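Local coordinates for Oxidored_FMN domain-containing protein ([Pseudomonas] geniculata N1, PDB 6L6J) that probably oxidises the amine 6-hydroxypseudooxynicotine, as a flavoprotein that carries FMN and a [4Fe-4S] cluster, at residues K81-L86 and A159-F164; A92-G97 and G163-Y168; D147-Y152 and L208-D213. All coordinates share one frame; numbering follows the deposited sequence.

The three contacts lie on one side of the TIM barrel, where outer helices pack on each other and on the strands. Along the chain helix 83-94 comes first, then helix 142-162, strand 166-171 and helix 197-215. Contacts 1 and 2 share helix 83-94 and residues Gly163 and Phe164, with centres about 11 Å apart. Contact 3 joins helix 142-162, also used by contact 1, to helix 197-215; its centre is about 17 Å from that of contact 1 and about 21 Å from that of contact 2, which it touches through Tyr152 and Tyr168. Together they join three outer helices to one another and to the lead-in of the fourth strand of the FMN-binding barrel.

Contact 1 of 3, residues K81-L86 and A159-F164; sequences KYIEPL and AKRAGF. With SO4 (sulfate ion), chain G.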
loop_
_atom_site.group_PDB
_atom_site.type_symbol
_atom_site.label_atom_id
_atom_site.label_comp_id
_atom_site.label_asym_id
_atom_site.label_seq_id
_atom_site.Cartn_x
_atom_site.Cartn_y
_atom_site.Cartn_z
ATOM N N LYS A 81 8.209 -28.276 11.130
ATOM C CA LYS A 81 8.044 -27.509 12.394
ATOM C C LYS A 81 7.137 -26.304 12.142
ATOM O O LYS A 81 6.592 -25.781 13.133
ATOM C CB LYS A 81 9.398 -27.080 12.975
ATOM C CG LYS A 81 10.111 -25.887 12.331
ATOM C CD LYS A 81 11.506 -25.656 12.945
ATOM C CE LYS A 81 12.126 -24.299 12.658
ATOM N NZ LYS A 81 13.160 -24.354 11.583
ATOM N N TYR A 82 6.968 -25.904 10.872
ATOM C CA TYR A 82 6.160 -24.721 10.461
ATOM C C TYR A 82 4.663 -25.088 10.310
ATOM O O TYR A 82 3.814 -24.138 10.308
ATOM C CB TYR A 82 6.756 -24.080 9.203
ATOM C CG TYR A 82 8.165 -23.573 9.351
ATOM C CD1 TYR A 82 8.502 -22.612 10.299
ATOM C CD2 TYR A 82 9.177 -24.053 8.532
ATOM C CE1 TYR A 82 9.810 -22.151 10.434
ATOM C CE2 TYR A 82 10.486 -23.614 8.663
ATOM C CZ TYR A 82 10.806 -22.674 9.624
ATOM O OH TYR A 82 12.110 -22.266 9.724
ATOM N N ILE A 83 4.328 -26.394 10.264
ATOM C CA ILE A 83 2.940 -26.905 10.030
ATOM C C ILE A 83 2.007 -26.434 11.154
ATOM O O ILE A 83 0.989 -25.840 10.833
ATOM C CB ILE A 83 2.895 -28.441 9.889
ATOM C CG1 ILE A 83 3.625 -28.918 8.631
ATOM C CG2 ILE A 83 1.452 -28.938 9.927
ATOM C CD1 ILE A 83 3.670 -30.414 8.475
ATOM N N GLU A 84 2.328 -26.724 12.412
ATOM C CA GLU A 84 1.442 -26.420 13.567
ATOM C C GLU A 84 1.286 -24.903 13.685
ATOM O O GLU A 84 0.170 -24.405 13.796
ATOM C CB GLU A 84 1.957 -27.087 14.851
ATOM C CG GLU A 84 0.852 -27.453 15.833
ATOM C CD GLU A 84 0.187 -26.275 16.564
ATOM O OE1 GLU A 84 -0.966 -25.876 16.152
ATOM O OE2 GLU A 84 0.791 -25.768 17.577
ATOM N N PRO A 85 2.382 -24.108 13.662
ATOM C CA PRO A 85 2.272 -22.645 13.606
ATOM C C PRO A 85 1.290 -22.106 12.549
ATOM O O PRO A 85 0.500 -21.220 12.878
ATOM C CB PRO A 85 3.706 -22.204 13.269
ATOM C CG PRO A 85 4.577 -23.270 13.894
ATOM C CD PRO A 85 3.783 -24.561 13.739
ATOM N N LEU A 86 1.327 -22.643 11.327
ATOM C CA LEU A 86 0.445 -22.161 10.225
ATOM C C LEU A 86 -0.979 -22.704 10.379
ATOM O O LEU A 86 -1.906 -22.026 9.891
ATOM C CB LEU A 86 1.034 -22.545 8.865
ATOM C CG LEU A 86 2.301 -21.801 8.440
ATOM C CD1 LEU A 86 2.702 -22.216 7.044
ATOM C CD2 LEU A 86 2.132 -20.292 8.510
ATOM N N ALA A 159 1.306 -28.124 3.505
ATOM C CA ALA A 159 0.170 -27.170 3.477
ATOM C C ALA A 159 -1.157 -27.917 3.687
ATOM O O ALA A 159 -2.011 -27.385 4.396
ATOM C CB ALA A 159 0.174 -26.389 2.183
ATOM N N LYS A 160 -1.322 -29.092 3.073
ATOM C CA LYS A 160 -2.519 -29.969 3.249
ATOM C C LYS A 160 -2.664 -30.296 4.740
ATOM O O LYS A 160 -3.718 -29.999 5.291
ATOM C CB LYS A 160 -2.390 -31.246 2.407
ATOM C CG LYS A 160 -3.694 -31.940 2.043
ATOM C CD LYS A 160 -3.479 -33.397 1.679
ATOM C CE LYS A 160 -4.390 -33.933 0.596
ATOM N NZ LYS A 160 -5.496 -34.729 1.167
ATOM N N ARG A 161 -1.589 -30.797 5.359
ATOM C CA ARG A 161 -1.503 -31.186 6.790
ATOM C C ARG A 161 -1.878 -30.000 7.688
ATOM O O ARG A 161 -2.437 -30.223 8.757
ATOM C CB ARG A 161 -0.094 -31.685 7.124
ATOM C CG ARG A 161 0.281 -33.032 6.513
ATOM C CD ARG A 161 1.300 -33.790 7.374
ATOM N NE ARG A 161 0.821 -33.869 8.761
ATOM C CZ ARG A 161 1.566 -33.756 9.876
ATOM N NH1 ARG A 161 2.882 -33.584 9.799
ATOM N NH2 ARG A 161 0.971 -33.816 11.066
ATOM N N ALA A 162 -1.558 -28.781 7.273
ATOM C CA ALA A 162 -1.855 -27.531 8.004
ATOM C C ALA A 162 -3.361 -27.200 7.910
ATOM O O ALA A 162 -3.906 -26.514 8.812
ATOM C CB ALA A 162 -0.976 -26.438 7.430
ATOM N N GLY A 163 -4.007 -27.641 6.830
ATOM C CA GLY A 163 -5.461 -27.525 6.608
ATOM C C GLY A 163 -5.861 -26.458 5.601
ATOM O O GLY A 163 -7.068 -26.123 5.567
ATOM N N PHE A 164 -4.898 -25.930 4.841
ATOM C CA PHE A 164 -5.130 -24.978 3.728
ATOM C C PHE A 164 -6.064 -25.654 2.707
ATOM O O PHE A 164 -5.921 -26.860 2.385
ATOM C CB PHE A 164 -3.793 -24.513 3.118
ATOM C CG PHE A 164 -2.955 -23.592 3.983
ATOM C CD1 PHE A 164 -3.310 -22.261 4.167
ATOM C CD2 PHE A 164 -1.814 -24.054 4.628
ATOM C CE1 PHE A 164 -2.549 -21.423 4.970
ATOM C CE2 PHE A 164 -1.054 -23.210 5.430
ATOM C CZ PHE A 164 -1.416 -21.896 5.590
HETATM S S SO4 G . 15.503 -20.620 11.934
HETATM O O1 SO4 G . 14.353 -21.433 12.296
HETATM O O2 SO4 G . 16.685 -21.128 12.580
HETATM O O3 SO4 G . 15.702 -20.642 10.510
HETATM O O4 SO4 G . 15.292 -19.262 12.355
#
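Ile83 and Ala162 bring the two backbones together, their CA atoms 5.2 Å apart, where the first turn of helix 83-94 meets the last turn of helix 142-162. The second helix ends in a Schellman motif: Gly163 takes a positive phi of 105°, and Ala159 O accepts from both Gly163 N and Phe164 N, which reach it from opposite faces of its plane. Close backbone approach is possible because Ala162 offers just a methyl, CB, 4.0 Å from Ile83 O and 4.3 Å from Ile83 CG2. The other branch of Ile83 runs out extended, CD1 anti to CA (chi2 177°), which brings CD1 3.5 Å from Arg161 NH1, the two side chains crossing at about a right angle. On the inner side Leu86 CB packs obliquely on the ring of Phe164, 4.1 Å from CE2. That ring continues inward to Leu58 and Val102 on the barrel strands. Away from the interface, Lys81 NZ and Arg76 bind a sulfate, probably from the crystallisation liquor. The helix-helix seam thus rests on apolar packing, grading from a buried side facing the barrel to the exposed guanidinium of Arg161, where aliphatic carbon touches a charged group without a polar bond.

Contact 2 of 3, residues A92-G97 and G163-Y168; sequences AVKEHG and GFDIVY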
loop_
_atom_site.group_PDB
_atom_site.type_symbol
_atom_site.label_atom_id
_atom_site.label_comp_id
_atom_site.label_asym_id
_atom_site.label_seq_id
_atom_site.Cartn_x
_atom_site.Cartn_y
_atom_site.Cartn_z
ATOM N N ALA A 92 -8.001 -19.681 12.491
ATOM C CA ALA A 92 -8.527 -18.304 12.672
ATOM C C ALA A 92 -9.264 -17.843 11.410
ATOM O O ALA A 92 -10.136 -16.940 11.511
ATOM C CB ALA A 92 -7.406 -17.358 13.025
ATOM N N VAL A 93 -8.940 -18.438 10.260
ATOM C CA VAL A 93 -9.583 -18.122 8.945
ATOM C C VAL A 93 -10.817 -19.026 8.776
ATOM O O VAL A 93 -11.943 -18.468 8.651
ATOM C CB VAL A 93 -8.570 -18.221 7.781
ATOM C CG1 VAL A 93 -9.208 -18.345 6.407
ATOM C CG2 VAL A 93 -7.623 -17.037 7.790
ATOM N N LYS A 94 -10.646 -20.357 8.839
ATOM C CA LYS A 94 -11.742 -21.343 8.597
ATOM C C LYS A 94 -12.862 -21.179 9.637
ATOM O O LYS A 94 -13.973 -21.611 9.346
ATOM C CB LYS A 94 -11.192 -22.773 8.566
ATOM C CG LYS A 94 -10.337 -23.104 7.352
ATOM C CD LYS A 94 -10.061 -24.578 7.130
ATOM C CE LYS A 94 -11.253 -25.376 6.636
ATOM N NZ LYS A 94 -11.869 -24.831 5.389
ATOM N N GLU A 95 -12.566 -20.576 10.791
ATOM C CA GLU A 95 -13.493 -20.362 11.929
ATOM C C GLU A 95 -14.740 -19.627 11.467
ATOM O O GLU A 95 -15.812 -20.059 11.834
ATOM C CB GLU A 95 -12.829 -19.564 13.051
ATOM C CG GLU A 95 -13.825 -19.059 14.081
ATOM C CD GLU A 95 -13.355 -18.990 15.524
ATOM O OE1 GLU A 95 -12.371 -19.701 15.863
ATOM O OE2 GLU A 95 -13.986 -18.230 16.313
ATOM N N HIS A 96 -14.611 -18.548 10.702
ATOM C CA HIS A 96 -15.784 -17.786 10.176
ATOM C C HIS A 96 -16.186 -18.269 8.773
ATOM O O HIS A 96 -16.953 -17.578 8.107
ATOM C CB HIS A 96 -15.505 -16.290 10.206
ATOM C CG HIS A 96 -14.957 -15.775 11.494
ATOM N ND1 HIS A 96 -15.767 -15.337 12.510
ATOM C CD2 HIS A 96 -13.688 -15.533 11.895
ATOM C CE1 HIS A 96 -15.031 -14.881 13.509
ATOM N NE2 HIS A 96 -13.750 -14.984 13.157
ATOM N N GLY A 97 -15.707 -19.441 8.359
ATOM C CA GLY A 97 -16.144 -20.135 7.130
ATOM C C GLY A 97 -15.565 -19.549 5.852
ATOM O O GLY A 97 -16.109 -19.853 4.777
ATOM N N GLY A 163 -4.007 -27.641 6.830
ATOM C CA GLY A 163 -5.461 -27.525 6.608
ATOM C C GLY A 163 -5.861 -26.458 5.601
ATOM O O GLY A 163 -7.068 -26.123 5.567
ATOM N N PHE A 164 -4.898 -25.930 4.841
ATOM C CA PHE A 164 -5.130 -24.978 3.728
ATOM C C PHE A 164 -6.064 -25.654 2.707
ATOM O O PHE A 164 -5.921 -26.860 2.385
ATOM C CB PHE A 164 -3.793 -24.513 3.118
ATOM C CG PHE A 164 -2.955 -23.592 3.983
ATOM C CD1 PHE A 164 -3.310 -22.261 4.167
ATOM C CD2 PHE A 164 -1.814 -24.054 4.628
ATOM C CE1 PHE A 164 -2.549 -21.423 4.970
ATOM C CE2 PHE A 164 -1.054 -23.210 5.430
ATOM C CZ PHE A 164 -1.416 -21.896 5.590
ATOM N N ASP A 165 -7.011 -24.877 2.192
ATOM C CA ASP A 165 -8.035 -25.326 1.211
ATOM C C ASP A 165 -7.518 -25.135 -0.211
ATOM O O ASP A 165 -7.957 -25.905 -1.111
ATOM C CB ASP A 165 -9.342 -24.552 1.410
ATOM C CG ASP A 165 -9.878 -24.700 2.820
ATOM O OD1 ASP A 165 -10.292 -25.834 3.190
ATOM O OD2 ASP A 165 -9.842 -23.692 3.551
ATOM N N ILE A 166 -6.679 -24.105 -0.400
ATOM C CA ILE A 166 -6.173 -23.632 -1.724
ATOM C C ILE A 166 -4.654 -23.517 -1.619
ATOM O O ILE A 166 -4.170 -22.708 -0.788
ATOM C CB ILE A 166 -6.811 -22.286 -2.125
ATOM C CG1 ILE A 166 -8.342 -22.312 -2.019
ATOM C CG2 ILE A 166 -6.358 -21.878 -3.519
ATOM C CD1 ILE A 166 -8.995 -20.941 -2.028
ATOM N N VAL A 167 -3.938 -24.287 -2.437
ATOM C CA VAL A 167 -2.451 -24.355 -2.457
ATOM C C VAL A 167 -2.005 -23.805 -3.810
ATOM O O VAL A 167 -2.510 -24.325 -4.815
ATOM C CB VAL A 167 -1.988 -25.801 -2.207
ATOM C CG1 VAL A 167 -0.492 -25.992 -2.341
ATOM C CG2 VAL A 167 -2.453 -26.287 -0.845
ATOM N N TYR A 168 -1.117 -22.795 -3.828
ATOM C CA TYR A 168 -0.750 -22.016 -5.051
ATOM C C TYR A 168 0.497 -22.606 -5.731
ATOM O O TYR A 168 1.329 -23.305 -5.073
ATOM C CB TYR A 168 -0.524 -20.525 -4.767
ATOM C CG TYR A 168 -1.753 -19.651 -4.867
ATOM C CD1 TYR A 168 -2.665 -19.547 -3.829
ATOM C CD2 TYR A 168 -1.969 -18.865 -5.980
ATOM C CE1 TYR A 168 -3.768 -18.705 -3.899
ATOM C CE2 TYR A 168 -3.056 -18.014 -6.061
ATOM C CZ TYR A 168 -3.973 -17.937 -5.027
ATOM O OH TYR A 168 -5.067 -17.118 -5.145
#
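Lys94 reaches from the last turn of helix 83-94 to Asp165, just ahead of strand 166-171, and the salt bridge between them carries the contact. The backbones stay well apart, 9.0 Å between the CA atoms of Lys94 and Phe164 at their nearest, so the distance is spanned by side chains coming from opposite directions. The lysine chain bends at its last two torsions, chi3 72° and chi4 55°, which folds the ammonium group back onto the carboxylate. Lys94 NZ stands 2.9 Å from Asp165 OD1, meeting it on the syn side and 22° out of the carboxylate plane. A weaker bond of 3.0 Å runs from Lys94 NZ to Asp165 OD2, making the bridge forked but uneven.

The close-packed part lies around the buried aspartate. Its OD2 also accepts from the backbone N of Ala100, on the neighbouring strand 99-105, while the methylene Lys94 CD rests 3.7 Å from Gly163 O. Val93, beside Lys94 in sequence, packs on Val56 and Ala100 of the barrel strands. The loose side begins at Lys94 itself, which is exposed, and continues into the type I beta turn from Lys94 to Gly97, closed by Gly97 N bonding to Lys94 O. Here the chain turns from the helix toward strand 99-105 at the surface.

The contact therefore joins a helix end to the approach of the fourth barrel strand, part of the beta-alpha-beta framework of the TIM barrel and away from the annotated sites. With a backbone N-H on OD2 and the ammonium group on OD1 and, weakly, OD2, the buried carboxylate is probably stabilised in its charged form, with the lysine likely to supply the compensating charge from the solvent side.

Contact 3 of 3, residues D147-Y152 and L208-D213; sequences DFRRWY and LSDVKD. With SO4 (sulfate ion), chain F.
Arg149 and Asp210 join two neighbouring outer helices of the TIM barrel, 142-162 and 197-215, through a salt bridge whose flat groups lie nearly in one plane, 23° apart. The two side chains cross at about a right angle, and the guanidinium presents its NE side edge-on to the carboxylate. Arg149 NE gives the straighter of two bonds to Asp210 OD2, 2.8 Å long at an angle of 158°. Arg149 NH2 reaches the same oxygen on its syn lone pair at 3.1 Å, more bent at 136°, and adds a weak bond to OD1. A bend at chi3 of the arginine turns this edge toward the acid. A leucine in place of Arg149 would probably leave the partly exposed carboxylate of Asp210 without its charge mate across the helix seam.

One turn further along, toward the barrel, Tyr152 CD1 lies 4.1 Å from Val211 CG2, the side chains meeting at a slant, and Tyr152 OH is hydrogen-bonded to Leu104 O and to the backbone N of Tyr170 on the strands beneath. On another flank of helix 142-162, Arg150 and Trp151 hold a sulfate, probably from the crystallisation liquor, which His64 also binds. The indole contributes its edge there: Trp151 NE1 points at sulfate O3 over 3.2 Å, close to the ring plane.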
loop_
_atom_site.group_PDB
_atom_site.type_symbol
_atom_site.label_atom_id
_atom_site.label_comp_id
_atom_site.label_asym_id
_atom_site.label_seq_id
_atom_site.Cartn_x
_atom_site.Cartn_y
_atom_site.Cartn_z
ATOM N N ASP A 147 15.234 -31.619 -7.506
ATOM C CA ASP A 147 15.161 -31.227 -6.073
ATOM C C ASP A 147 14.078 -30.154 -5.885
ATOM O O ASP A 147 13.363 -30.202 -4.894
ATOM C CB ASP A 147 16.511 -30.741 -5.535
ATOM C CG ASP A 147 17.554 -31.828 -5.364
ATOM O OD1 ASP A 147 17.257 -32.986 -5.691
ATOM O OD2 ASP A 147 18.665 -31.505 -4.906
ATOM N N PHE A 148 13.966 -29.213 -6.810
ATOM C CA PHE A 148 13.028 -28.063 -6.722
ATOM C C PHE A 148 11.577 -28.581 -6.744
ATOM O O PHE A 148 10.723 -28.054 -5.980
ATOM C CB PHE A 148 13.340 -27.045 -7.826
ATOM C CG PHE A 148 12.214 -26.100 -8.150
ATOM C CD1 PHE A 148 11.182 -26.487 -8.984
ATOM C CD2 PHE A 148 12.190 -24.812 -7.638
ATOM C CE1 PHE A 148 10.160 -25.609 -9.297
ATOM C CE2 PHE A 148 11.169 -23.932 -7.952
ATOM C CZ PHE A 148 10.156 -24.337 -8.779
ATOM N N ARG A 149 11.295 -29.565 -7.603
ATOM C CA ARG A 149 9.953 -30.181 -7.718
ATOM C C ARG A 149 9.638 -30.957 -6.437
ATOM O O ARG A 149 8.504 -30.843 -5.949
ATOM C CB ARG A 149 9.908 -31.070 -8.957
ATOM C CG ARG A 149 9.925 -30.289 -10.262
ATOM C CD ARG A 149 10.101 -31.223 -11.432
ATOM N NE ARG A 149 9.031 -32.206 -11.521
ATOM C CZ ARG A 149 8.988 -33.191 -12.411
ATOM N NH1 ARG A 149 9.970 -33.351 -13.278
ATOM N NH2 ARG A 149 7.960 -34.015 -12.437
ATOM N N ARG A 150 10.623 -31.681 -5.901
ATOM C CA ARG A 150 10.533 -32.330 -4.570
ATOM C C ARG A 150 10.088 -31.253 -3.571
ATOM O O ARG A 150 9.032 -31.459 -2.961
ATOM C CB ARG A 150 11.851 -33.032 -4.225
ATOM C CG ARG A 150 11.873 -33.788 -2.900
ATOM C CD ARG A 150 13.200 -34.515 -2.667
ATOM N NE ARG A 150 14.399 -33.675 -2.814
ATOM C CZ ARG A 150 14.964 -32.968 -1.838
ATOM N NH1 ARG A 150 14.447 -32.967 -0.622
ATOM N NH2 ARG A 150 16.043 -32.245 -2.078
ATOM N N TRP A 151 10.789 -30.114 -3.490
ATOM C CA TRP A 151 10.500 -29.023 -2.514
ATOM C C TRP A 151 9.049 -28.564 -2.660
ATOM O O TRP A 151 8.391 -28.345 -1.639
ATOM C CB TRP A 151 11.434 -27.807 -2.650
ATOM C CG TRP A 151 12.904 -28.088 -2.638
ATOM C CD1 TRP A 151 13.549 -29.132 -2.038
ATOM C CD2 TRP A 151 13.927 -27.283 -3.249
ATOM N NE1 TRP A 151 14.902 -29.045 -2.266
ATOM C CE2 TRP A 151 15.161 -27.923 -3.008
ATOM C CE3 TRP A 151 13.923 -26.091 -3.973
ATOM C CZ2 TRP A 151 16.369 -27.415 -3.480
ATOM C CZ3 TRP A 151 15.111 -25.611 -4.476
ATOM C CH2 TRP A 151 16.317 -26.262 -4.228
ATOM N N TYR A 152 8.576 -28.393 -3.890
ATOM C CA TYR A 152 7.231 -27.816 -4.166
ATOM C C TYR A 152 6.203 -28.829 -3.674
ATOM O O TYR A 152 5.538 -28.545 -2.682
ATOM C CB TYR A 152 7.069 -27.412 -5.635
ATOM C CG TYR A 152 6.584 -25.996 -5.810
ATOM C CD1 TYR A 152 5.430 -25.553 -5.180
ATOM C CD2 TYR A 152 7.277 -25.082 -6.589
ATOM C CE1 TYR A 152 4.972 -24.252 -5.324
ATOM C CE2 TYR A 152 6.829 -23.779 -6.748
ATOM C CZ TYR A 152 5.673 -23.359 -6.111
ATOM O OH TYR A 152 5.228 -22.073 -6.240
ATOM N N LEU A 208 3.138 -27.678 -11.452
ATOM C CA LEU A 208 1.653 -27.628 -11.331
ATOM C C LEU A 208 1.054 -29.038 -11.245
ATOM O O LEU A 208 0.210 -29.275 -10.323
ATOM C CB LEU A 208 1.097 -26.896 -12.550
ATOM C CG LEU A 208 -0.416 -26.779 -12.607
ATOM C CD1 LEU A 208 -0.944 -26.058 -11.377
ATOM C CD2 LEU A 208 -0.854 -26.056 -13.874
ATOM N N SER A 209 1.457 -29.913 -12.181
ATOM C CA SER A 209 1.089 -31.351 -12.240
ATOM C C SER A 209 1.523 -32.069 -10.955
ATOM O O SER A 209 0.726 -32.889 -10.461
ATOM C CB SER A 209 1.685 -32.003 -13.467
ATOM O OG SER A 209 1.747 -33.418 -13.336
ATOM N N ASP A 210 2.736 -31.806 -10.436
ATOM C CA ASP A 210 3.254 -32.504 -9.220
ATOM C C ASP A 210 2.392 -32.141 -8.013
ATOM O O ASP A 210 2.077 -33.040 -7.229
ATOM C CB ASP A 210 4.724 -32.208 -8.952
ATOM C CG ASP A 210 5.612 -32.886 -9.968
ATOM O OD1 ASP A 210 5.054 -33.605 -10.832
ATOM O OD2 ASP A 210 6.837 -32.653 -9.917
ATOM N N VAL A 211 2.010 -30.874 -7.905
ATOM C CA VAL A 211 1.231 -30.340 -6.756
ATOM C C VAL A 211 -0.209 -30.871 -6.863
ATOM O O VAL A 211 -0.795 -31.289 -5.833
ATOM C CB VAL A 211 1.280 -28.806 -6.734
ATOM C CG1 VAL A 211 0.510 -28.264 -5.545
ATOM C CG2 VAL A 211 2.708 -28.267 -6.731
ATOM N N LYS A 212 -0.763 -30.889 -8.073
ATOM C CA LYS A 212 -2.117 -31.437 -8.330
ATOM C C LYS A 212 -2.132 -32.912 -7.910
ATOM O O LYS A 212 -3.048 -33.297 -7.180
ATOM C CB LYS A 212 -2.532 -31.207 -9.782
ATOM C CG LYS A 212 -3.945 -30.661 -9.933
ATOM C CD LYS A 212 -4.357 -30.448 -11.373
ATOM C CE LYS A 212 -5.738 -30.992 -11.672
ATOM N NZ LYS A 212 -5.950 -31.133 -13.129
ATOM N N ASP A 213 -1.125 -33.693 -8.291
ATOM C CA ASP A 213 -1.064 -35.139 -7.934
ATOM C C ASP A 213 -0.892 -35.240 -6.419
ATOM O O ASP A 213 -1.502 -36.116 -5.812
ATOM C CB ASP A 213 0.032 -35.886 -8.706
ATOM C CG ASP A 213 -0.037 -35.691 -10.223
ATOM O OD1 ASP A 213 -1.167 -35.384 -10.748
ATOM O OD2 ASP A 213 1.040 -35.809 -10.882
HETATM S S SO4 F . 17.128 -30.552 0.535
HETATM O O1 SO4 F . 15.772 -30.942 0.816
HETATM O O2 SO4 F . 18.045 -31.454 1.215
HETATM O O3 SO4 F . 17.342 -30.595 -0.894
HETATM O O4 SO4 F . 17.347 -29.211 1.021
#